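Local coordinates for glycosyl hydrolases family 2, sugar binding domain protein (Bacteroides uniformis str. 3978 T3 ii, PDB 6D1P), which probably hydrolyses O-glycosidic bonds as a glycoside hydrolase family 2 beta-glucuronidase of a human gut bacterium, at residues 325-331 with 359-365; 343-347 with 369-375; 514-518 with 595-599; 518-522 with 775-779; 578-582 with 601-607. One frame throughout, in Å; residues are numbered along the deposited sequence.

Contact 1: residues 325-331 with 359-365; sequences LRGTHRH and NFIRLGH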
# COMPACT_ATOMS: atom_id res chain seq x y z
N LEU A 325 -14.50 38.49 -18.09
CA LEU A 325 -13.52 37.56 -17.53
C LEU A 325 -13.49 36.28 -18.36
O LEU A 325 -14.52 35.63 -18.56
CB LEU A 325 -13.84 37.27 -16.07
CG LEU A 325 -13.79 38.56 -15.23
CD1 LEU A 325 -14.33 38.32 -13.84
CD2 LEU A 325 -12.38 39.14 -15.16
N ARG A 326 -12.32 35.95 -18.89
CA ARG A 326 -12.14 34.75 -19.69
C ARG A 326 -11.36 33.79 -18.79
O ARG A 326 -10.13 33.85 -18.70
CB ARG A 326 -11.43 35.07 -21.01
CG ARG A 326 -12.01 36.33 -21.71
CD ARG A 326 -11.38 36.65 -23.11
NE ARG A 326 -9.90 36.80 -23.11
CZ ARG A 326 -9.22 37.95 -22.98
NH1 ARG A 326 -9.86 39.12 -22.81
NH2 ARG A 326 -7.89 37.94 -23.00
N GLY A 327 -12.08 32.93 -18.07
CA GLY A 327 -11.45 32.16 -17.03
C GLY A 327 -11.32 30.67 -17.25
O GLY A 327 -12.06 30.07 -18.04
N THR A 328 -10.35 30.06 -16.56
CA THR A 328 -10.19 28.62 -16.48
C THR A 328 -9.95 28.24 -15.01
O THR A 328 -9.97 29.10 -14.11
CB THR A 328 -9.06 28.15 -17.42
OG1 THR A 328 -9.17 26.74 -17.70
CG2 THR A 328 -7.67 28.46 -16.86
N HIS A 329 -9.77 26.94 -14.75
CA HIS A 329 -9.25 26.46 -13.48
C HIS A 329 -8.03 25.59 -13.74
O HIS A 329 -7.80 25.12 -14.86
CB HIS A 329 -10.23 25.60 -12.67
CG HIS A 329 -11.58 26.20 -12.43
ND1 HIS A 329 -12.52 26.36 -13.42
CD2 HIS A 329 -12.18 26.57 -11.27
CE1 HIS A 329 -13.62 26.85 -12.90
NE2 HIS A 329 -13.45 26.99 -11.60
N ARG A 330 -7.27 25.35 -12.67
CA ARG A 330 -6.21 24.35 -12.67
C ARG A 330 -6.20 23.68 -11.30
O ARG A 330 -6.54 24.30 -10.29
CB ARG A 330 -4.82 24.96 -12.96
CG ARG A 330 -4.27 25.77 -11.79
CD ARG A 330 -2.88 26.34 -12.05
NE ARG A 330 -1.86 25.31 -12.29
CZ ARG A 330 -1.22 24.66 -11.33
NH1 ARG A 330 -1.48 24.90 -10.06
NH2 ARG A 330 -0.30 23.75 -11.64
N HIS A 331 -5.84 22.40 -11.29
CA HIS A 331 -5.61 21.66 -10.05
C HIS A 331 -4.11 21.55 -9.83
O HIS A 331 -3.32 21.71 -10.76
CB HIS A 331 -6.22 20.26 -10.11
CG HIS A 331 -7.56 20.14 -9.45
ND1 HIS A 331 -7.76 20.42 -8.11
CD2 HIS A 331 -8.77 19.76 -9.93
CE1 HIS A 331 -9.03 20.23 -7.80
NE2 HIS A 331 -9.66 19.83 -8.89
N ASN A 359 -7.69 35.30 -19.15
CA ASN A 359 -7.22 36.39 -18.31
C ASN A 359 -7.60 36.17 -16.85
O ASN A 359 -7.38 37.06 -16.03
CB ASN A 359 -7.75 37.76 -18.81
CG ASN A 359 -9.29 37.84 -18.84
OD1 ASN A 359 -10.01 37.03 -18.25
ND2 ASN A 359 -9.80 38.87 -19.52
N PHE A 360 -8.10 34.99 -16.51
CA PHE A 360 -8.75 34.77 -15.23
C PHE A 360 -8.63 33.29 -14.88
O PHE A 360 -8.75 32.43 -15.75
CB PHE A 360 -10.22 35.20 -15.33
CG PHE A 360 -10.96 35.19 -14.02
CD1 PHE A 360 -10.35 35.60 -12.85
CD2 PHE A 360 -12.30 34.82 -13.97
CE1 PHE A 360 -11.04 35.61 -11.64
CE2 PHE A 360 -12.99 34.83 -12.77
CZ PHE A 360 -12.36 35.22 -11.60
N ILE A 361 -8.38 32.99 -13.61
CA ILE A 361 -8.27 31.60 -13.21
C ILE A 361 -8.76 31.45 -11.77
O ILE A 361 -8.47 32.28 -10.90
CB ILE A 361 -6.83 31.09 -13.39
CG1 ILE A 361 -6.75 29.58 -13.10
CG2 ILE A 361 -5.85 31.91 -12.55
CD1 ILE A 361 -5.42 28.95 -13.53
N ARG A 362 -9.52 30.38 -11.54
CA ARG A 362 -9.86 29.91 -10.20
C ARG A 362 -8.96 28.72 -9.88
O ARG A 362 -8.91 27.75 -10.63
CB ARG A 362 -11.34 29.52 -10.12
CG ARG A 362 -11.81 28.93 -8.79
CD ARG A 362 -13.33 28.84 -8.79
NE ARG A 362 -13.91 28.02 -7.72
CZ ARG A 362 -14.66 26.93 -7.93
NH1 ARG A 362 -14.89 26.49 -9.17
NH2 ARG A 362 -15.17 26.28 -6.90
N LEU A 363 -8.25 28.80 -8.75
CA LEU A 363 -7.14 27.89 -8.44
C LEU A 363 -7.63 26.62 -7.73
O LEU A 363 -7.23 26.31 -6.61
CB LEU A 363 -6.10 28.62 -7.60
CG LEU A 363 -5.47 29.86 -8.26
CD1 LEU A 363 -4.46 30.51 -7.32
CD2 LEU A 363 -4.80 29.49 -9.59
N GLY A 364 -8.48 25.87 -8.42
CA GLY A 364 -9.02 24.68 -7.82
C GLY A 364 -9.82 25.03 -6.58
O GLY A 364 -10.40 26.12 -6.47
N HIS A 365 -9.79 24.12 -5.60
CA HIS A 365 -10.59 24.27 -4.39
C HIS A 365 -9.73 24.49 -3.16
O HIS A 365 -10.11 24.09 -2.05
CB HIS A 365 -11.51 23.06 -4.22
CG HIS A 365 -12.43 22.83 -5.37
ND1 HIS A 365 -13.23 23.84 -5.89
CD2 HIS A 365 -12.68 21.73 -6.11
CE1 HIS A 365 -13.94 23.35 -6.89
NE2 HIS A 365 -13.62 22.08 -7.05

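Contact 2: residues 343-347 with 369-375; sequences EEMMR and SGIILRL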
# COMPACT_ATOMS: atom_id res chain seq x y z
N GLU A 343 8.81 24.12 -9.97
CA GLU A 343 8.60 25.48 -10.45
C GLU A 343 8.62 25.53 -11.97
O GLU A 343 7.77 26.19 -12.58
CB GLU A 343 9.66 26.42 -9.88
CG GLU A 343 9.75 27.73 -10.64
CD GLU A 343 10.66 28.76 -9.98
OE1 GLU A 343 11.25 28.45 -8.92
OE2 GLU A 343 10.76 29.88 -10.52
N GLU A 344 9.56 24.83 -12.59
CA GLU A 344 9.63 24.82 -14.04
C GLU A 344 8.34 24.29 -14.65
O GLU A 344 7.85 24.83 -15.65
CB GLU A 344 10.84 23.99 -14.51
CG GLU A 344 11.31 24.31 -15.95
CD GLU A 344 11.15 25.80 -16.32
OE1 GLU A 344 10.39 26.10 -17.29
OE2 GLU A 344 11.76 26.68 -15.65
N MET A 345 7.77 23.24 -14.07
CA MET A 345 6.51 22.73 -14.58
C MET A 345 5.40 23.78 -14.50
O MET A 345 4.59 23.91 -15.41
CB MET A 345 6.11 21.47 -13.83
CG MET A 345 6.93 20.28 -14.24
SD MET A 345 6.77 18.92 -13.08
CE MET A 345 5.13 18.35 -13.46
N MET A 346 5.37 24.54 -13.40
CA MET A 346 4.34 25.55 -13.24
C MET A 346 4.51 26.69 -14.25
O MET A 346 3.52 27.18 -14.81
CB MET A 346 4.34 26.07 -11.81
CG MET A 346 4.12 24.99 -10.75
SD MET A 346 3.99 25.71 -9.09
CE MET A 346 4.96 24.53 -8.13
N ARG A 347 5.75 27.10 -14.53
CA ARG A 347 6.01 28.11 -15.57
C ARG A 347 5.46 27.66 -16.91
O ARG A 347 4.73 28.40 -17.58
CB ARG A 347 7.50 28.37 -15.71
CG ARG A 347 8.08 29.31 -14.70
CD ARG A 347 9.22 30.12 -15.30
NE ARG A 347 9.28 31.42 -14.65
CZ ARG A 347 8.69 32.52 -15.11
NH1 ARG A 347 8.01 32.50 -16.26
NH2 ARG A 347 8.81 33.65 -14.43
N SER A 369 0.22 26.91 -4.63
CA SER A 369 1.60 27.37 -4.49
C SER A 369 1.77 28.86 -4.79
O SER A 369 1.24 29.36 -5.78
CB SER A 369 2.51 26.57 -5.43
OG SER A 369 3.78 27.19 -5.56
N GLY A 370 2.55 29.54 -3.94
CA GLY A 370 2.89 30.93 -4.19
C GLY A 370 3.51 31.16 -5.55
O GLY A 370 3.41 32.26 -6.10
N ILE A 371 4.16 30.13 -6.12
CA ILE A 371 4.71 30.23 -7.47
C ILE A 371 3.62 30.51 -8.48
O ILE A 371 3.82 31.26 -9.44
CB ILE A 371 5.49 28.95 -7.83
CG1 ILE A 371 6.57 28.70 -6.78
CG2 ILE A 371 6.11 29.07 -9.19
CD1 ILE A 371 7.18 27.33 -6.84
N ILE A 372 2.43 29.93 -8.27
CA ILE A 372 1.33 30.17 -9.19
C ILE A 372 0.84 31.61 -9.07
O ILE A 372 0.53 32.26 -10.07
CB ILE A 372 0.19 29.17 -8.92
CG1 ILE A 372 0.71 27.72 -9.05
CG2 ILE A 372 -1.00 29.48 -9.81
CD1 ILE A 372 0.98 27.31 -10.45
N LEU A 373 0.77 32.12 -7.84
CA LEU A 373 0.33 33.50 -7.62
C LEU A 373 1.29 34.48 -8.28
O LEU A 373 0.86 35.40 -9.00
CB LEU A 373 0.22 33.77 -6.12
CG LEU A 373 -1.03 33.24 -5.39
CD1 LEU A 373 -2.20 34.11 -5.79
CD2 LEU A 373 -1.35 31.74 -5.64
N ARG A 374 2.60 34.30 -8.06
CA ARG A 374 3.58 35.14 -8.73
C ARG A 374 3.42 35.06 -10.24
O ARG A 374 3.46 36.09 -10.93
CB ARG A 374 4.99 34.74 -8.32
CG ARG A 374 5.35 35.15 -6.91
CD ARG A 374 6.55 34.37 -6.40
NE ARG A 374 6.24 33.80 -5.10
CZ ARG A 374 6.82 32.72 -4.59
NH1 ARG A 374 7.75 32.06 -5.28
NH2 ARG A 374 6.44 32.29 -3.39
N LEU A 375 3.20 33.86 -10.79
CA LEU A 375 3.00 33.75 -12.23
C LEU A 375 1.74 34.49 -12.69
O LEU A 375 1.72 35.07 -13.78
CB LEU A 375 2.94 32.28 -12.63
CG LEU A 375 4.32 31.59 -12.66
CD1 LEU A 375 4.19 30.05 -12.51
CD2 LEU A 375 5.09 31.96 -13.94

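Contact 3: residues 514-518 with 595-599; sequences GGDSH and NQKGV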
# COMPACT_ATOMS: atom_id res chain seq x y z
N GLY A 514 -18.39 23.35 -19.23
CA GLY A 514 -17.60 22.64 -20.21
C GLY A 514 -18.03 21.19 -20.30
O GLY A 514 -19.23 20.91 -20.37
N GLY A 515 -17.08 20.26 -20.23
CA GLY A 515 -17.40 18.85 -20.25
C GLY A 515 -16.20 18.01 -20.63
O GLY A 515 -15.14 18.52 -21.02
N ASP A 516 -16.37 16.69 -20.48
CA ASP A 516 -15.28 15.75 -20.70
C ASP A 516 -15.08 15.48 -22.18
O ASP A 516 -16.03 15.42 -22.96
CB ASP A 516 -15.55 14.41 -19.98
CG ASP A 516 -15.55 14.53 -18.45
OD1 ASP A 516 -14.51 14.26 -17.83
OD2 ASP A 516 -16.60 14.92 -17.87
N SER A 517 -13.82 15.28 -22.56
CA SER A 517 -13.53 14.72 -23.86
C SER A 517 -12.32 13.81 -23.75
O SER A 517 -11.29 14.19 -23.19
CB SER A 517 -13.30 15.82 -24.92
OG SER A 517 -12.24 16.68 -24.58
N HIS A 518 -12.47 12.61 -24.27
CA HIS A 518 -11.42 11.60 -24.39
C HIS A 518 -10.50 12.05 -25.51
O HIS A 518 -10.87 11.98 -26.69
CB HIS A 518 -12.08 10.26 -24.70
CG HIS A 518 -11.21 9.06 -24.52
ND1 HIS A 518 -10.27 8.97 -23.51
CD2 HIS A 518 -11.21 7.87 -25.15
CE1 HIS A 518 -9.69 7.78 -23.57
NE2 HIS A 518 -10.25 7.09 -24.55
N ASN A 595 -10.33 13.00 -14.44
CA ASN A 595 -11.37 13.93 -14.88
C ASN A 595 -10.92 14.49 -16.22
O ASN A 595 -9.87 15.15 -16.30
CB ASN A 595 -11.56 15.00 -13.81
CG ASN A 595 -12.66 16.00 -14.16
OD1 ASN A 595 -12.68 16.60 -15.24
ND2 ASN A 595 -13.57 16.20 -13.21
N GLN A 596 -11.63 14.17 -17.30
CA GLN A 596 -11.19 14.52 -18.65
C GLN A 596 -11.84 15.80 -19.19
O GLN A 596 -12.05 15.94 -20.40
CB GLN A 596 -11.43 13.34 -19.58
CG GLN A 596 -10.62 12.09 -19.08
CD GLN A 596 -10.90 10.82 -19.88
OE1 GLN A 596 -11.66 9.95 -19.45
NE2 GLN A 596 -10.27 10.70 -21.05
N LYS A 597 -12.14 16.77 -18.32
CA LYS A 597 -12.70 18.04 -18.78
C LYS A 597 -11.65 19.07 -19.15
O LYS A 597 -11.99 20.25 -19.34
CB LYS A 597 -13.62 18.61 -17.71
CG LYS A 597 -14.91 17.84 -17.53
CD LYS A 597 -15.73 18.46 -16.38
CE LYS A 597 -17.05 17.71 -16.17
NZ LYS A 597 -16.88 16.35 -15.58
N GLY A 598 -10.38 18.68 -19.26
CA GLY A 598 -9.35 19.62 -19.67
C GLY A 598 -9.43 19.92 -21.15
O GLY A 598 -10.06 19.21 -21.93
N VAL A 599 -8.80 21.03 -21.57
CA VAL A 599 -8.53 21.19 -22.99
C VAL A 599 -7.12 20.74 -23.34
O VAL A 599 -6.71 20.84 -24.51
CB VAL A 599 -8.80 22.64 -23.48
CG1 VAL A 599 -10.29 22.88 -23.57
CG2 VAL A 599 -8.15 23.68 -22.56
O HOH W 1 -14.67 21.34 -19.96
O HOH W 2 -12.83 18.52 -22.75
O HOH W 3 -8.67 13.02 -22.24

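Contact 4: residues 518-522 with 775-779; sequences HAGRH and IQAAN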
# COMPACT_ATOMS: atom_id res chain seq x y z
N HIS A 518 -12.47 12.61 -24.27
CA HIS A 518 -11.42 11.60 -24.39
C HIS A 518 -10.50 12.05 -25.51
O HIS A 518 -10.87 11.98 -26.69
CB HIS A 518 -12.08 10.26 -24.70
CG HIS A 518 -11.21 9.06 -24.52
ND1 HIS A 518 -10.27 8.97 -23.51
CD2 HIS A 518 -11.21 7.87 -25.15
CE1 HIS A 518 -9.69 7.78 -23.57
NE2 HIS A 518 -10.25 7.09 -24.55
N ALA A 519 -9.33 12.58 -25.16
CA ALA A 519 -8.37 13.02 -26.16
C ALA A 519 -8.21 11.96 -27.25
O ALA A 519 -8.04 10.76 -26.96
CB ALA A 519 -7.03 13.32 -25.51
N GLY A 520 -8.34 12.41 -28.50
CA GLY A 520 -8.18 11.57 -29.67
C GLY A 520 -9.42 10.81 -30.11
O GLY A 520 -9.34 10.06 -31.09
N ARG A 521 -10.54 10.95 -29.42
CA ARG A 521 -11.81 10.39 -29.89
C ARG A 521 -12.59 11.48 -30.64
O ARG A 521 -12.68 12.61 -30.16
CB ARG A 521 -12.63 9.84 -28.72
CG ARG A 521 -14.03 9.41 -29.09
CD ARG A 521 -14.78 8.98 -27.84
NE ARG A 521 -14.33 7.67 -27.38
CZ ARG A 521 -14.58 7.18 -26.16
NH1 ARG A 521 -15.27 7.90 -25.28
NH2 ARG A 521 -14.12 5.98 -25.81
N HIS A 522 -13.13 11.14 -31.81
CA HIS A 522 -13.91 12.08 -32.63
C HIS A 522 -15.16 11.38 -33.15
O HIS A 522 -15.40 10.19 -32.90
CB HIS A 522 -13.07 12.64 -33.78
CG HIS A 522 -11.73 13.14 -33.35
ND1 HIS A 522 -11.53 14.42 -32.88
CD2 HIS A 522 -10.54 12.51 -33.24
CE1 HIS A 522 -10.26 14.56 -32.54
NE2 HIS A 522 -9.64 13.42 -32.75
N ILE A 775 -7.52 1.74 -20.99
CA ILE A 775 -8.09 2.95 -21.56
C ILE A 775 -9.11 2.53 -22.61
O ILE A 775 -8.88 1.60 -23.39
CB ILE A 775 -6.98 3.86 -22.14
CG1 ILE A 775 -7.52 5.15 -22.72
CG2 ILE A 775 -6.23 3.15 -23.22
CD1 ILE A 775 -6.42 6.12 -23.12
N GLN A 776 -10.24 3.23 -22.63
CA GLN A 776 -11.21 3.03 -23.70
C GLN A 776 -10.61 3.41 -25.05
O GLN A 776 -9.85 4.37 -25.16
CB GLN A 776 -12.45 3.86 -23.46
CG GLN A 776 -13.32 3.34 -22.34
CD GLN A 776 -14.52 4.25 -22.13
OE1 GLN A 776 -14.86 5.05 -23.00
NE2 GLN A 776 -15.14 4.15 -20.96
N ALA A 777 -10.97 2.64 -26.08
CA ALA A 777 -10.49 2.91 -27.42
C ALA A 777 -11.02 4.26 -27.92
O ALA A 777 -12.10 4.71 -27.53
CB ALA A 777 -10.91 1.79 -28.36
N ALA A 778 -10.24 4.91 -28.78
CA ALA A 778 -10.58 6.20 -29.38
C ALA A 778 -10.77 5.94 -30.87
O ALA A 778 -9.78 5.82 -31.60
CB ALA A 778 -9.49 7.23 -29.12
N ASN A 779 -12.02 5.81 -31.29
CA ASN A 779 -12.36 5.40 -32.66
C ASN A 779 -11.63 4.11 -33.05
O ASN A 779 -10.97 4.03 -34.08
CB ASN A 779 -12.07 6.53 -33.66
CG ASN A 779 -12.84 7.80 -33.32
OD1 ASN A 779 -12.25 8.82 -32.96
ND2 ASN A 779 -14.16 7.74 -33.41
O HOH W 4 -14.15 5.84 -29.60
O HOH W 5 -17.38 7.11 -22.83

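Contact 5: residues 578-582 with 601-607; sequences FKDFS and QRDGTPK. With NA (sodium ion), chain C.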
# COMPACT_ATOMS: atom_id res chain seq x y z
N PHE A 578 -8.71 23.54 -17.17
CA PHE A 578 -7.67 23.66 -18.19
C PHE A 578 -7.13 22.30 -18.60
O PHE A 578 -7.00 22.01 -19.80
CB PHE A 578 -6.52 24.55 -17.69
CG PHE A 578 -5.40 24.67 -18.68
CD1 PHE A 578 -5.59 25.31 -19.91
CD2 PHE A 578 -4.14 24.15 -18.40
CE1 PHE A 578 -4.54 25.41 -20.85
CE2 PHE A 578 -3.09 24.25 -19.31
CZ PHE A 578 -3.29 24.87 -20.55
N LYS A 579 -6.82 21.44 -17.62
CA LYS A 579 -6.03 20.24 -17.82
C LYS A 579 -6.69 19.03 -17.16
O LYS A 579 -7.14 19.12 -16.01
CB LYS A 579 -4.61 20.44 -17.26
CG LYS A 579 -3.62 19.36 -17.65
CD LYS A 579 -2.18 19.79 -17.31
CE LYS A 579 -1.96 19.78 -15.79
NZ LYS A 579 -0.90 20.76 -15.48
N ASP A 580 -6.75 17.92 -17.89
CA ASP A 580 -7.13 16.63 -17.31
C ASP A 580 -6.38 16.41 -16.01
O ASP A 580 -5.16 16.63 -15.95
CB ASP A 580 -6.80 15.50 -18.29
CG ASP A 580 -7.75 15.44 -19.46
OD1 ASP A 580 -8.63 16.32 -19.55
OD2 ASP A 580 -7.60 14.51 -20.31
N PHE A 581 -7.09 15.98 -14.98
CA PHE A 581 -6.46 15.78 -13.68
C PHE A 581 -7.05 14.55 -13.03
O PHE A 581 -8.14 14.09 -13.39
CB PHE A 581 -6.65 17.01 -12.79
CG PHE A 581 -8.06 17.19 -12.33
CD1 PHE A 581 -8.97 17.88 -13.11
CD2 PHE A 581 -8.50 16.62 -11.12
CE1 PHE A 581 -10.28 18.03 -12.71
CE2 PHE A 581 -9.80 16.77 -10.71
CZ PHE A 581 -10.71 17.49 -11.50
N SER A 582 -6.31 13.99 -12.07
CA SER A 582 -6.75 12.76 -11.43
C SER A 582 -7.82 13.03 -10.38
O SER A 582 -7.74 14.00 -9.61
CB SER A 582 -5.58 12.06 -10.76
OG SER A 582 -6.03 10.90 -10.06
N GLN A 601 -4.20 17.42 -22.12
CA GLN A 601 -4.04 16.16 -21.40
C GLN A 601 -3.30 16.40 -20.09
O GLN A 601 -2.73 17.47 -19.85
CB GLN A 601 -3.29 15.14 -22.25
CG GLN A 601 -4.08 14.60 -23.40
CD GLN A 601 -3.36 13.49 -24.11
OE1 GLN A 601 -2.83 12.56 -23.47
NE2 GLN A 601 -3.31 13.58 -25.44
N ARG A 602 -3.26 15.36 -19.26
CA ARG A 602 -2.67 15.51 -17.94
C ARG A 602 -1.18 15.80 -17.98
O ARG A 602 -0.64 16.34 -17.01
CB ARG A 602 -2.96 14.25 -17.11
CG ARG A 602 -2.66 14.40 -15.63
CD ARG A 602 -3.33 13.29 -14.84
NE ARG A 602 -3.06 13.47 -13.43
CZ ARG A 602 -2.28 12.67 -12.71
NH1 ARG A 602 -1.69 11.61 -13.25
NH2 ARG A 602 -2.10 12.94 -11.43
N ASP A 603 -0.50 15.50 -19.10
CA ASP A 603 0.90 15.87 -19.26
C ASP A 603 1.08 17.21 -19.96
O ASP A 603 2.22 17.59 -20.27
CB ASP A 603 1.68 14.77 -20.00
CG ASP A 603 1.25 14.59 -21.47
OD1 ASP A 603 0.34 15.32 -21.92
OD2 ASP A 603 1.82 13.72 -22.18
N GLY A 604 -0.01 17.93 -20.23
CA GLY A 604 0.06 19.19 -20.93
C GLY A 604 -0.06 19.09 -22.43
O GLY A 604 -0.02 20.12 -23.11
N THR A 605 -0.21 17.90 -22.98
CA THR A 605 -0.41 17.77 -24.42
C THR A 605 -1.75 18.39 -24.78
O THR A 605 -2.78 17.97 -24.23
CB THR A 605 -0.37 16.31 -24.87
OG1 THR A 605 0.83 15.68 -24.37
CG2 THR A 605 -0.41 16.24 -26.39
N PRO A 606 -1.80 19.38 -25.67
CA PRO A 606 -3.08 20.03 -26.00
C PRO A 606 -4.05 19.12 -26.73
O PRO A 606 -3.68 18.41 -27.67
CB PRO A 606 -2.66 21.21 -26.88
CG PRO A 606 -1.22 21.49 -26.49
CD PRO A 606 -0.63 20.17 -26.10
N LYS A 607 -5.31 19.15 -26.29
CA LYS A 607 -6.41 18.67 -27.10
C LYS A 607 -6.75 19.72 -28.16
O LYS A 607 -6.30 20.86 -28.10
CB LYS A 607 -7.65 18.38 -26.25
CG LYS A 607 -7.43 17.51 -25.01
CD LYS A 607 -8.75 17.23 -24.31
CE LYS A 607 -8.53 16.51 -22.97
NZ LYS A 607 -9.76 16.39 -22.11
NA NA C . -3.75 18.13 -14.26
O HOH W 6 -5.03 13.09 -20.13
O HOH W 7 -4.87 20.59 -13.48

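Contact 1: residues 325-331 with 359-365
Strand 325-329 and strand 360-362 are neighbouring parallel strands of the TIM barrel, joined through helix 343-356 as a beta-alpha-beta unit. Thr328 sits at the hub of the pairing: its N donates to Phe360 O (3.0 Å) and its O accepts from Arg362 N (2.9 Å). Just ahead of strand 360-362, Asn359 engages the backbone N and O of Arg326, its OD1 accepting from Arg326 N at 2.6 Å and its N donating to Arg326 O at 2.9 Å. CA-H...O contacts add to this, the shortest from Gly327 CA to Phe360 O (3.0 Å), where the CA atoms of Gly327 and Phe360 are only 4.2 Å apart. Leu325 CD1 lies over the Phe360 ring face in a CH-pi contact. Toward the C-terminal ends, Arg362 NH1 donates to His329 NE2 (2.9 Å), while His329 ND1 bonds Phe575 O; the Arg362 guanidinium forms salt bridges with Glu386 and Glu512. Arg330 is held by Glu349 and Gln368. His365 bonds Glu386 and a glycerol, probably from the crystallisation liquor, which may mark a pocket. With NE2 accepting and ND1 bound to a carbonyl, His329 is consistent with a neutral ring beside an arginine met by two glutamates.

Contact 2: residues 343-347 with 369-375
Apolar side chains dominate the meeting of helices 343-356 and 370-379, two successive outer helices of the TIM barrel whose short segments run at 35° with axes 10.0 Å apart. Met346, pointing toward its neighbours, is the centre: its SD lies 3.8 Å from Ile371 CB and 3.7 Å from Ile372 CD1, and its CB is 4.0 Å from Leu375 CD1. Glu343 adds its aliphatic part, with CB 4.0 Å from Ile371 CD1. A second kind of contact sets charge against hydrocarbon: Leu375 CD2 lies over one face of the Arg347 guanidinium, 3.8 Å from NH1. Arg347 forms a salt bridge with Glu378, further along helix 370-379, whereas Glu343 pairs with Arg30. The side-chain hydrogen bond within 369-375 is at the helix start, where Ser369 is the N-cap and its OG accepts from Ile371 N at 3.0 Å; that hydroxyl is 3.8 Å from Met346 SD. Cohesion therefore rests on van der Waals contact centred on the Met346 thioether, with both charged groups paired outside these segments.

Contact 3: residues 514-518 with 595-599
Two loops of the TIM barrel domain, one following barrel strand 510-511 and one leaving the short strand 594-595, are laced together by backbone, side-chain and water bonds. Gly514 leads in without touching the partner. Gly515 has phi/psi of 161°/171°, angles at which a CB would jam against the preceding carbonyl; its N donates to water 1, which also lies 3.0 Å from Lys597 O, and its O meets Lys597 CA in a CA-H...O contact of 3.3 Å. Asp516 divides its carboxylate between two partners: OD2 forms a 2.7 Å salt bridge with Lys597 NZ, which also bonds Tyr487, and OD1 accepts a weak hydrogen bond from Gln596 N at 2.9 Å. The partner loop is folded for this by an Asx turn, in which Asn595 OD1 accepts from Lys597 N while its ND2 bonds Asp183. Ser517 supplies the direct backbone link, N to Gln596 O at 2.9 Å. Its OG donates to water 2, which also bridges Gly515 O and Gly598 O, while Ser517 O takes a bond from water 3 and shares Lys607 with Gly598 O. His518 closes the segment, anchored by Gln776 through NE2. Gln596, whose OE1 accepts from Ile591 N, uses its amide nitrogen twice: NE2 donates to water 3 at 3.1 Å and to His518 ND1 at 3.0 Å.

Contact 4: residues 518-522 with 775-779
A type II beta turn, His518 to Arg521, in a loop of the TIM barrel docks against the end of strand 774-776, the edge strand of a C-terminal antiparallel beta sheet, so this contact joins two parts of the fold far apart in sequence. Arg521 reaches along the partner backbone: NH2 donates to both Ala777 O (2.9 Å) and Gln776 OE1 (3.1 Å), and NE donates to water 4, which bonds Ala777 O and Asn779 N as well. Its CB also packs 4.1 Å from Ala778 CB. His518, pointing toward the strand, gives NE2 to Gln776 O at 2.8 Å and sets CE1 3.5 Å from Ile775 CG1; its ND1 accepts from Gln596, which leaves both ring nitrogens bonded. The turn is closed by Arg521 N to His518 O, and Gly520 takes its positive phi, with its O 3.5 Å from Ala778 CB. Beyond the turn, the ring of His522 stacks on Trp630 and bonds Tyr626 and Ser629. Asn779, itself in a positive-phi conformation, pairs its side-chain amide with the backbone of His522 in both directions: OD1 accepts from His522 N at 2.7 Å, and ND2 donates to His522 O at 2.8 Å.

Contact 5: residues 578-582 with 601-607
A sodium ion sits beside this junction of TIM barrel loops, bound by the backbone O of Asp580 (2.7 Å) rather than by its carboxylate, with water 7 at 2.8 Å and Asp333 also among its ligands. The Asp580 side chain turns instead to the opposing loop, where Gln601 to Gly604 form a type I beta turn. Its OD1 makes a 2.8 Å salt bridge with Lys607 NZ and accepts from Gly598 N; Lys607 also bonds the carbonyls of Ser517 and Gly598. Asp580 O touches Arg602 CG at 3.4 Å. The Arg602 guanidinium, with Ser582 CB over one face, is paired with Asp333, so one aspartate serves both ion and arginine. Lys579 packs its CG 3.0 Å from Gln601 O and sends NZ to Glu349 and His334. Asp603 OD1 accepts from Thr605 N in an Asx turn. Water 6 completes the junction, donating to Asp580 OD2 at 2.9 Å and accepting from Arg602 N at 3.0 Å.

All five contacts are largely buried, but their chemistry differs with the element they join. Contact 1 is the strand core, bonded mainly through backbone; contact 2 lays the helices beside it, almost wholly apolar, and the two meet where Leu363 and Arg330 pack on Ile372. Contacts 3 and 5 join loops through salt bridges and water; Asn595 N to Phe581 O and Val599 N to Phe578 O are probable hydrogen bonds, and Lys607 bonds Asp580 and Ser517. Contact 5 reaches contact 1 by a probable Phe578 N to His329 O hydrogen bond and by His331 meeting Phe581. Contact 4, farthest from the chain centre, shares His518 with contact 3 and alone leaves the barrel for a C-terminal sheet.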